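Local coordinates for protein serine-tRNA ligase (PDB 6BLJ) that probably attaches serine to its cognate tRNA in an ATP-dependent reaction, as a cytosolic class II aminoacyl-tRNA synthetase, and here holds adenosine monophosphate, at residues I169-G174 with N359-Y364; Y404-S409 with T448-C453; C454-Y459 with E463-P468. All coordinates share one frame; numbering follows the deposited sequence. Where two conformers were deposited one is given.

Contact 1: residues I169-G174 with N359-Y364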
loop_
_atom_site.group_PDB
_atom_site.type_symbol
_atom_site.label_atom_id
_atom_site.label_comp_id
_atom_site.label_asym_id
_atom_site.label_seq_id
_atom_site.Cartn_x
_atom_site.Cartn_y
_atom_site.Cartn_z
ATOM N N ILE A 169 -26.258 -7.433 -23.753
ATOM C CA ILE A 169 -26.968 -6.175 -23.975
ATOM C C ILE A 169 -28.452 -6.438 -23.744
ATOM O O ILE A 169 -29.115 -7.054 -24.581
ATOM C CB ILE A 169 -26.721 -5.621 -25.384
ATOM C CG1 ILE A 169 -25.223 -5.536 -25.686
ATOM C CG2 ILE A 169 -27.403 -4.273 -25.558
ATOM C CD1 ILE A 169 -24.470 -4.698 -24.709
ATOM N N VAL A 170 -28.980 -5.969 -22.610
ATOM C CA VAL A 170 -30.349 -6.303 -22.230
ATOM C C VAL A 170 -31.354 -5.429 -22.975
ATOM O O VAL A 170 -32.391 -5.915 -23.438
ATOM C CB VAL A 170 -30.523 -6.196 -20.704
ATOM C CG1 VAL A 170 -31.933 -6.633 -20.316
ATOM C CG2 VAL A 170 -29.483 -7.034 -19.986
ATOM N N ARG A 171 -31.092 -4.129 -23.075
ATOM C CA ARG A 171 -31.985 -3.240 -23.814
ATOM C C ARG A 171 -31.279 -1.917 -24.046
ATOM O O ARG A 171 -30.302 -1.584 -23.374
ATOM C CB ARG A 171 -33.318 -3.009 -23.087
ATOM C CG ARG A 171 -33.168 -2.467 -21.684
ATOM C CD ARG A 171 -34.512 -2.393 -20.978
ATOM N NE ARG A 171 -34.312 -2.300 -19.538
ATOM C CZ ARG A 171 -34.324 -3.346 -18.721
ATOM N NH1 ARG A 171 -34.549 -4.563 -19.201
ATOM N NH2 ARG A 171 -34.106 -3.179 -17.428
ATOM N N MET A 172 -31.784 -1.174 -25.017
ATOM C CA MET A 172 -31.264 0.142 -25.345
ATOM C C MET A 172 -32.415 1.128 -25.318
ATOM O O MET A 172 -33.505 0.829 -25.818
ATOM C CB MET A 172 -30.566 0.120 -26.695
ATOM C CG MET A 172 -29.393 -0.849 -26.675
ATOM S SD MET A 172 -28.482 -0.890 -28.202
ATOM C CE MET A 172 -27.970 0.818 -28.285
ATOM N N VAL A 173 -32.187 2.271 -24.678
ATOM C CA VAL A 173 -33.224 3.265 -24.444
ATOM C C VAL A 173 -32.679 4.642 -24.793
ATOM O O VAL A 173 -31.672 5.077 -24.224
ATOM C CB VAL A 173 -33.705 3.245 -22.979
ATOM C CG1 VAL A 173 -34.764 4.326 -22.751
ATOM C CG2 VAL A 173 -34.246 1.855 -22.602
ATOM N N GLY A 174 -33.371 5.347 -25.673
ATOM C CA GLY A 174 -33.050 6.729 -25.958
ATOM C C GLY A 174 -32.689 6.942 -27.413
ATOM O O GLY A 174 -32.732 6.032 -28.238
ATOM N N ASN A 359 -35.310 2.520 -11.326
ATOM C CA ASN A 359 -35.151 3.887 -10.833
ATOM C C ASN A 359 -34.046 4.625 -11.588
ATOM O O ASN A 359 -34.209 5.789 -11.960
ATOM C CB ASN A 359 -34.846 3.878 -9.328
ATOM C CG ASN A 359 -36.048 3.468 -8.483
ATOM O OD1 ASN A 359 -37.188 3.546 -8.929
ATOM N ND2 ASN A 359 -35.791 3.041 -7.260
ATOM N N SER A 360 -32.897 3.974 -11.793
ATOM C CA SER A 360 -31.799 4.634 -12.488
ATOM C C SER A 360 -32.161 4.912 -13.940
ATOM O O SER A 360 -31.849 5.985 -14.469
ATOM C CB SER A 360 -30.527 3.785 -12.386
ATOM O OG SER A 360 -30.127 3.669 -11.024
ATOM N N GLU A 361 -32.824 3.955 -14.592
ATOM C CA GLU A 361 -33.303 4.159 -15.957
ATOM C C GLU A 361 -34.245 5.355 -16.042
ATOM O O GLU A 361 -34.103 6.201 -16.930
ATOM C CB GLU A 361 -34.009 2.904 -16.461
ATOM C CG GLU A 361 -33.089 1.736 -16.768
ATOM C CD GLU A 361 -33.822 0.668 -17.540
ATOM O OE1 GLU A 361 -34.143 0.926 -18.717
ATOM O OE2 GLU A 361 -34.101 -0.407 -16.970
ATOM N N ALA A 362 -35.236 5.429 -15.138
ATOM C CA ALA A 362 -36.133 6.586 -15.138
ATOM C C ALA A 362 -35.354 7.876 -14.903
ATOM O O ALA A 362 -35.681 8.926 -15.470
ATOM C CB ALA A 362 -37.224 6.422 -14.076
ATOM N N PHE A 363 -34.306 7.820 -14.077
ATOM C CA PHE A 363 -33.513 9.019 -13.835
ATOM C C PHE A 363 -32.861 9.515 -15.123
ATOM O O PHE A 363 -32.982 10.694 -15.476
ATOM C CB PHE A 363 -32.462 8.751 -12.758
ATOM C CG PHE A 363 -31.686 9.986 -12.342
ATOM C CD1 PHE A 363 -32.271 10.952 -11.541
ATOM C CD2 PHE A 363 -30.369 10.168 -12.743
ATOM C CE1 PHE A 363 -31.554 12.078 -11.142
ATOM C CE2 PHE A 363 -29.650 11.294 -12.348
ATOM C CZ PHE A 363 -30.254 12.254 -11.555
ATOM N N TYR A 364 -32.164 8.624 -15.844
ATOM C CA TYR A 364 -31.463 9.055 -17.053
ATOM C C TYR A 364 -32.422 9.360 -18.198
ATOM O O TYR A 364 -32.140 10.254 -19.012
ATOM C CB TYR A 364 -30.397 8.022 -17.449
ATOM C CG TYR A 364 -29.287 8.090 -16.428
ATOM C CD1 TYR A 364 -28.371 9.145 -16.454
ATOM C CD2 TYR A 364 -29.221 7.182 -15.370
ATOM C CE1 TYR A 364 -27.395 9.280 -15.482
ATOM C CE2 TYR A 364 -28.217 7.295 -14.389
ATOM C CZ TYR A 364 -27.317 8.350 -14.460
ATOM O OH TYR A 364 -26.337 8.502 -13.520
#
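Arg171 and Glu361 meet in a salt bridge that joins strand 168-173 to helix 348-366. The guanidinium approaches side-on, and two of its nitrogens converge on one oxygen. NH2 of Arg171 lies 2.8 Å from OE2 of Glu361, with an N-H...O angle of 156°. NE of Arg171 lies 3.2 Å from the same OE2, a more bent bond. Both donors reach OE2 on its syn side and from the same face of the carboxylate, while OE2 stays close to the guanidinium plane. The two flat groups are only 19° from coplanar, although the side chains themselves cross at about a right angle. NE of Arg171 also makes a weak bond to OE1 of Glu361 at 3.3 Å. The stronger partner of OE1 is the hydroxyl of Tyr371; OE2 is thus held by two arginine nitrogens and OE1 by the tyrosine with a weak share of NE, which would restrict rotation of the carboxylate. Beside this pair, CG2 of Val173 comes to 4.0 Å from OE1 of Glu361, an apolar flank to a polar centre.

The backbones stand well apart, with the closest CA pair, Val173 and Glu361, 8.5 Å from each other; long side chains therefore bridge the distance. Arg171 does so with its chain extended from CG to NE, after a first torsion of 56° that sets CG between the backbone N and the carbonyl carbon. Arg171 lies in a classic beta bulge, where it and Val170 both face Val373. The contact ties the outermost strand of the mixed sheet, paired with 371-375, to a helix that packs on that sheet through Ser360, Glu361 and Tyr364, all touching Leu391. Because Glu361 is buried, the paired arginine and the Tyr371 hydroxyl would probably stabilise its carboxylate in the ionised form.

Contact 2: residues Y404-S409 with T448-C453. With AMP (adenosine monophosphate), chain D.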
loop_
_atom_site.group_PDB
_atom_site.type_symbol
_atom_site.label_atom_id
_atom_site.label_comp_id
_atom_site.label_asym_id
_atom_site.label_seq_id
_atom_site.Cartn_x
_atom_site.Cartn_y
_atom_site.Cartn_z
ATOM N N TYR A 404 -20.106 3.861 -25.582
ATOM C CA TYR A 404 -20.928 3.466 -24.438
ATOM C C TYR A 404 -20.028 3.211 -23.233
ATOM O O TYR A 404 -19.178 2.314 -23.273
ATOM C CB TYR A 404 -21.768 2.228 -24.757
ATOM C CG TYR A 404 -23.030 2.545 -25.532
ATOM C CD1 TYR A 404 -24.109 3.153 -24.897
ATOM C CD2 TYR A 404 -23.136 2.262 -26.893
ATOM C CE1 TYR A 404 -25.274 3.472 -25.584
ATOM C CE2 TYR A 404 -24.322 2.579 -27.607
ATOM C CZ TYR A 404 -25.376 3.191 -26.925
ATOM O OH TYR A 404 -26.548 3.534 -27.553
ATOM N N ARG A 405 -20.219 3.988 -22.155
ATOM C CA ARG A 405 -19.424 3.835 -20.944
ATOM C C ARG A 405 -20.329 3.770 -19.723
ATOM O O ARG A 405 -21.351 4.463 -19.654
ATOM C CB ARG A 405 -18.419 4.986 -20.780
ATOM C CG ARG A 405 -17.416 5.129 -21.937
ATOM C CD ARG A 405 -16.493 3.921 -22.094
ATOM N NE ARG A 405 -15.667 3.657 -20.909
ATOM C CZ ARG A 405 -14.506 4.254 -20.624
ATOM N NH1 ARG A 405 -13.987 5.187 -21.422
ATOM N NH2 ARG A 405 -13.855 3.914 -19.523
ATOM N N GLU A 406 -19.908 2.962 -18.747
ATOM C CA GLU A 406 -20.706 2.748 -17.550
ATOM C C GLU A 406 -20.887 4.043 -16.758
ATOM O O GLU A 406 -19.936 4.798 -16.523
ATOM C CB GLU A 406 -20.059 1.659 -16.679
ATOM C CG GLU A 406 -18.773 2.045 -15.967
ATOM C CD GLU A 406 -17.536 2.042 -16.859
ATOM O OE1 GLU A 406 -17.661 1.797 -18.080
ATOM O OE2 GLU A 406 -16.426 2.290 -16.326
ATOM N N LEU A 407 -22.137 4.306 -16.373
ATOM C CA LEU A 407 -22.517 5.370 -15.448
ATOM C C LEU A 407 -23.084 4.829 -14.143
ATOM O O LEU A 407 -23.070 5.545 -13.130
ATOM C CB LEU A 407 -23.602 6.279 -16.061
ATOM C CG LEU A 407 -23.239 7.339 -17.087
ATOM C CD1 LEU A 407 -24.410 8.315 -17.281
ATOM C CD2 LEU A 407 -22.017 8.056 -16.605
ATOM N N VAL A 408 -23.619 3.610 -14.171
ATOM C CA VAL A 408 -24.382 3.009 -13.077
ATOM C C VAL A 408 -24.011 1.539 -12.983
ATOM O O VAL A 408 -23.876 0.859 -14.004
ATOM C CB VAL A 408 -25.901 3.158 -13.307
ATOM C CG1 VAL A 408 -26.695 2.209 -12.389
ATOM C CG2 VAL A 408 -26.339 4.605 -13.103
ATOM N N SER A 409 -23.830 1.050 -11.759
ATOM C CA SER A 409 -23.817 -0.375 -11.479
ATOM C C SER A 409 -24.868 -0.679 -10.413
ATOM O O SER A 409 -25.049 0.092 -9.459
ATOM C CB SER A 409 -22.423 -0.829 -11.023
ATOM O OG SER A 409 -22.103 -0.190 -9.808
ATOM N N THR A 448 -21.613 12.311 -10.063
ATOM C CA THR A 448 -21.951 13.523 -10.804
ATOM C C THR A 448 -20.855 13.972 -11.770
ATOM O O THR A 448 -21.188 14.498 -12.834
ATOM C CB THR A 448 -22.345 14.657 -9.842
ATOM O OG1 THR A 448 -21.257 14.951 -8.950
ATOM C CG2 THR A 448 -23.595 14.259 -9.028
ATOM N N SER A 449 -19.563 13.768 -11.468
ATOM C CA SER A 449 -18.541 14.241 -12.411
ATOM C C SER A 449 -18.625 13.497 -13.746
ATOM O O SER A 449 -18.550 14.119 -14.815
ATOM C CB SER A 449 -17.137 14.149 -11.790
ATOM O OG SER A 449 -16.566 12.842 -11.826
ATOM N N ARG A 450 -18.835 12.175 -13.713
ATOM C CA ARG A 450 -18.990 11.429 -14.962
ATOM C C ARG A 450 -20.341 11.709 -15.632
ATOM O O ARG A 450 -20.435 11.700 -16.868
ATOM C CB ARG A 450 -18.810 9.926 -14.714
ATOM C CG ARG A 450 -18.752 9.060 -15.992
ATOM C CD ARG A 450 -18.448 7.597 -15.685
ATOM N NE ARG A 450 -17.107 7.431 -15.116
ATOM C CZ ARG A 450 -16.532 6.252 -14.907
ATOM N NH1 ARG A 450 -17.178 5.129 -15.242
ATOM N NH2 ARG A 450 -15.299 6.197 -14.406
ATOM N N THR A 451 -21.413 11.900 -14.850
ATOM C CA THR A 451 -22.691 12.290 -15.449
ATOM C C THR A 451 -22.593 13.674 -16.095
ATOM O O THR A 451 -23.162 13.898 -17.170
ATOM C CB THR A 451 -23.820 12.226 -14.403
ATOM O OG1 THR A 451 -23.988 10.873 -13.955
ATOM C CG2 THR A 451 -25.164 12.714 -14.962
ATOM N N LEU A 452 -21.836 14.602 -15.482
ATOM C CA LEU A 452 -21.598 15.910 -16.109
ATOM C C LEU A 452 -20.854 15.776 -17.436
ATOM O O LEU A 452 -21.170 16.482 -18.398
ATOM C CB LEU A 452 -20.796 16.844 -15.188
ATOM C CG LEU A 452 -21.413 17.509 -13.947
ATOM C CD1 LEU A 452 -20.339 18.341 -13.235
ATOM C CD2 LEU A 452 -22.642 18.382 -14.305
ATOM N N CYS A 453 -19.844 14.901 -17.501
ATOM C CA CYS A 453 -19.197 14.617 -18.788
ATOM C C CYS A 453 -20.211 14.168 -19.841
ATOM O O CYS A 453 -20.140 14.571 -21.007
ATOM C CB CYS A 453 -18.140 13.531 -18.611
ATOM S SG CYS A 453 -16.735 14.050 -17.601
HETATM P P AMP D . -18.602 1.223 -8.930
HETATM O O1P AMP D . -17.173 0.866 -9.341
HETATM O O2P AMP D . -18.910 1.411 -7.497
HETATM O O3P AMP D . -19.552 0.246 -9.608
HETATM O "O5'" AMP D . -18.890 2.629 -9.621
HETATM C "C5'" AMP D . -20.183 3.220 -9.588
HETATM C "C4'" AMP D . -20.242 4.426 -10.501
HETATM O "O4'" AMP D . -19.439 5.501 -9.949
HETATM C "C3'" AMP D . -19.678 4.215 -11.889
HETATM O "O3'" AMP D . -20.608 3.613 -12.769
HETATM C "C2'" AMP D . -19.268 5.615 -12.309
HETATM O "O2'" AMP D . -20.403 6.346 -12.741
HETATM C "C1'" AMP D . -18.788 6.203 -10.984
HETATM N N9 AMP D . -17.322 6.087 -10.791
HETATM C C8 AMP D . -16.639 4.962 -10.407
HETATM N N7 AMP D . -15.340 5.135 -10.305
HETATM C C5 AMP D . -15.156 6.467 -10.642
HETATM C C6 AMP D . -14.005 7.275 -10.727
HETATM N N6 AMP D . -12.766 6.855 -10.418
HETATM N N1 AMP D . -14.164 8.554 -11.127
HETATM C C2 AMP D . -15.399 8.998 -11.391
HETATM N N3 AMP D . -16.561 8.340 -11.320
HETATM C C4 AMP D . -16.372 7.068 -10.947
HETATM O O HOH W 1 -23.587 8.242 -12.854
#
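The carbonyl O of Leu407 is gripped by the ribose and by a water: O2' of AMP donates to it at 2.8 Å, and the water, which also donates to it, stands 2.9 Å from OG1 of Thr451 on helix 448-458. That hydroxyl is held further by Thr446 and Ala447. Arg450 makes the direct polar link. Its NH1 meets the carbonyl O of Glu406 at 3.1 Å in a nearly straight bond (166°) lying in the guanidinium plane; a further salt bridge to the Glu406 carboxylate holds for one of two deposited conformers and is doubtful. Strand 404-412 and this helix belong to the antiparallel-sheet catalytic core of class II synthetases, and a classic beta bulge at Leu407 and Val408, both facing Leu391, lies in the AMP pocket. A bend at chi3 (-65°) turns the guanidinium of Arg450 so that C2' of AMP sits over one face, 3.5 Å above its plane, with NH2 near the purine, closest to its C4; Phe328 gives Arg450 a cation-pi partner and a carbonyl acceptor for NE. The aliphatic part of Arg450 runs past Leu407, whose CD2 packs 3.5 Å from CG of Arg450. Farther along the strand, OG of Ser409 donates to phosphate O3P of AMP at 2.6 Å.

Contact 3: residues C454-Y459 with E463-P468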
loop_
_atom_site.group_PDB
_atom_site.type_symbol
_atom_site.label_atom_id
_atom_site.label_comp_id
_atom_site.label_asym_id
_atom_site.label_seq_id
_atom_site.Cartn_x
_atom_site.Cartn_y
_atom_site.Cartn_z
ATOM N N CYS A 454 -21.112 13.263 -19.458
ATOM C CA CYS A 454 -22.097 12.744 -20.399
ATOM C C CYS A 454 -23.093 13.821 -20.806
ATOM O O CYS A 454 -23.487 13.902 -21.975
ATOM C CB CYS A 454 -22.814 11.549 -19.774
ATOM S SG CYS A 454 -23.836 10.616 -20.931
ATOM N N ILE A 455 -23.527 14.651 -19.854
ATOM C CA ILE A 455 -24.469 15.718 -20.180
ATOM C C ILE A 455 -23.850 16.694 -21.171
ATOM O O ILE A 455 -24.459 17.034 -22.189
ATOM C CB ILE A 455 -24.936 16.440 -18.906
ATOM C CG1 ILE A 455 -25.864 15.537 -18.086
ATOM C CG2 ILE A 455 -25.617 17.784 -19.258
ATOM C CD1 ILE A 455 -26.254 16.139 -16.736
ATOM N N VAL A 456 -22.623 17.158 -20.897
ATOM C CA VAL A 456 -22.105 18.227 -21.748
ATOM C C VAL A 456 -21.874 17.720 -23.171
ATOM O O VAL A 456 -22.035 18.485 -24.130
ATOM C CB VAL A 456 -20.837 18.875 -21.137
ATOM C CG1 VAL A 456 -21.135 19.465 -19.731
ATOM C CG2 VAL A 456 -19.645 17.924 -21.116
ATOM N N GLU A 457 -21.529 16.430 -23.344
ATOM C CA GLU A 457 -21.372 15.889 -24.697
ATOM C C GLU A 457 -22.708 15.752 -25.418
ATOM O O GLU A 457 -22.807 16.049 -26.613
ATOM C CB GLU A 457 -20.660 14.538 -24.667
ATOM C CG GLU A 457 -19.155 14.645 -24.372
ATOM C CD GLU A 457 -18.406 13.348 -24.658
ATOM O OE1 GLU A 457 -18.992 12.405 -25.252
ATOM O OE2 GLU A 457 -17.228 13.268 -24.266
ATOM N N ASN A 458 -23.748 15.303 -24.721
ATOM C CA ASN A 458 -25.017 15.092 -25.408
ATOM C C ASN A 458 -25.791 16.382 -25.647
ATOM O O ASN A 458 -26.609 16.423 -26.574
ATOM C CB ASN A 458 -25.877 14.109 -24.620
ATOM C CG ASN A 458 -25.432 12.680 -24.829
ATOM O OD1 ASN A 458 -25.710 12.077 -25.866
ATOM N ND2 ASN A 458 -24.682 12.148 -23.867
ATOM N N TYR A 459 -25.534 17.432 -24.861
ATOM C CA TYR A 459 -26.269 18.695 -24.960
ATOM C C TYR A 459 -25.428 19.818 -25.566
ATOM O O TYR A 459 -25.837 20.986 -25.518
ATOM C CB TYR A 459 -26.791 19.107 -23.572
ATOM C CG TYR A 459 -28.014 18.313 -23.163
ATOM C CD1 TYR A 459 -29.299 18.797 -23.404
ATOM C CD2 TYR A 459 -27.888 17.050 -22.565
ATOM C CE1 TYR A 459 -30.444 18.059 -23.046
ATOM C CE2 TYR A 459 -29.032 16.299 -22.215
ATOM C CZ TYR A 459 -30.304 16.817 -22.461
ATOM O OH TYR A 459 -31.437 16.106 -22.124
ATOM N N GLU A 463 -22.133 26.604 -29.925
ATOM C CA GLU A 463 -21.983 27.830 -29.148
ATOM C C GLU A 463 -21.821 27.591 -27.647
ATOM O O GLU A 463 -21.425 28.517 -26.926
ATOM C CB GLU A 463 -23.206 28.734 -29.364
ATOM C CG GLU A 463 -23.451 29.163 -30.819
ATOM C CD GLU A 463 -22.211 29.666 -31.530
ATOM O OE1 GLU A 463 -21.430 30.428 -30.922
ATOM O OE2 GLU A 463 -22.020 29.301 -32.712
ATOM N N GLY A 464 -22.123 26.391 -27.163
ATOM C CA GLY A 464 -22.076 26.123 -25.725
ATOM C C GLY A 464 -22.805 24.822 -25.411
ATOM O O GLY A 464 -22.773 23.874 -26.197
ATOM N N VAL A 465 -23.442 24.797 -24.245
ATOM C CA VAL A 465 -24.101 23.591 -23.737
ATOM C C VAL A 465 -25.500 23.951 -23.247
ATOM O O VAL A 465 -25.654 24.855 -22.414
ATOM C CB VAL A 465 -23.305 22.935 -22.590
ATOM C CG1 VAL A 465 -24.053 21.665 -22.063
ATOM C CG2 VAL A 465 -21.875 22.620 -23.020
ATOM N N ASN A 466 -26.513 23.255 -23.769
ATOM C CA ASN A 466 -27.869 23.367 -23.241
ATOM C C ASN A 466 -27.965 22.691 -21.869
ATOM O O ASN A 466 -27.361 21.640 -21.636
ATOM C CB ASN A 466 -28.870 22.718 -24.200
ATOM C CG ASN A 466 -28.985 23.465 -25.516
ATOM O OD1 ASN A 466 -29.080 24.685 -25.539
ATOM N ND2 ASN A 466 -29.020 22.724 -26.623
ATOM N N VAL A 467 -28.722 23.296 -20.961
ATOM C CA VAL A 467 -29.011 22.675 -19.659
ATOM C C VAL A 467 -30.200 21.725 -19.809
ATOM O O VAL A 467 -31.264 22.152 -20.287
ATOM C CB VAL A 467 -29.302 23.742 -18.609
ATOM C CG1 VAL A 467 -29.694 23.083 -17.278
ATOM C CG2 VAL A 467 -28.087 24.662 -18.438
ATOM N N PRO A 468 -30.080 20.457 -19.402
ATOM C CA PRO A 468 -31.233 19.550 -19.478
ATOM C C PRO A 468 -32.461 20.164 -18.815
ATOM O O PRO A 468 -32.367 20.782 -17.753
ATOM C CB PRO A 468 -30.752 18.300 -18.740
ATOM C CG PRO A 468 -29.223 18.298 -18.985
ATOM C CD PRO A 468 -28.842 19.772 -18.984
#
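Pro468 packs its ring over one face of Tyr459 in a CH-pi contact: CG of Pro468 lies 3.9 Å from the centroid of the Tyr459 ring and 14° off its normal. The same CG reaches CG2 of Ile455 at 3.7 Å, so the proline fills the angle between the tyrosine ring and the last turn of helix 448-458. With CG2 anti to the backbone N, Ile455 points this methyl at the proline. Next to this cluster Val465 faces the helix, with CG1 4.0 Å from both CA of Val456 and CB of Tyr459. Helix 191-197 extends the apolar layer through Ile194, which touches Val456 and Val465.

At the polar edge the chain has turned back from the helix into the short strand 464-466, which pairs antiparallel with 480-482 near the C-terminus, and N of Asn466 donates to O of Tyr459 at 2.9 Å (159°). The CB of Asn466 rests near the tyrosine ring, with the amide plane 88° from the ring plane. Covered on a face by Pro468 and bonded through its hydroxyl to the carbonyl of Leu367, the Tyr459 ring would have limited freedom to swing, while the single backbone hydrogen bond between the two segments leaves the joint mainly apolar.

Contacts 1 and 2 approach the same mixed sheet and touch each other, Tyr364 of helix 348-366 packing on Leu407 and Val408 of strand 404-412. Contacts 2 and 3 share helix 448-458: its first turns serve the AMP pocket, its last residues the short C-terminal strand pair. The chemistry changes with position. Contact 1, partly buried at the sheet's edge strand, rests on one ion pair with little apolar packing. Contact 2 is buried and mixes charge, water and ligand bonds. Contact 3, also buried but farthest from the chain centre (36 Å between centres), is mainly apolar and buries the largest interface of the three, 347 Å², against 106 Å² in contact 1.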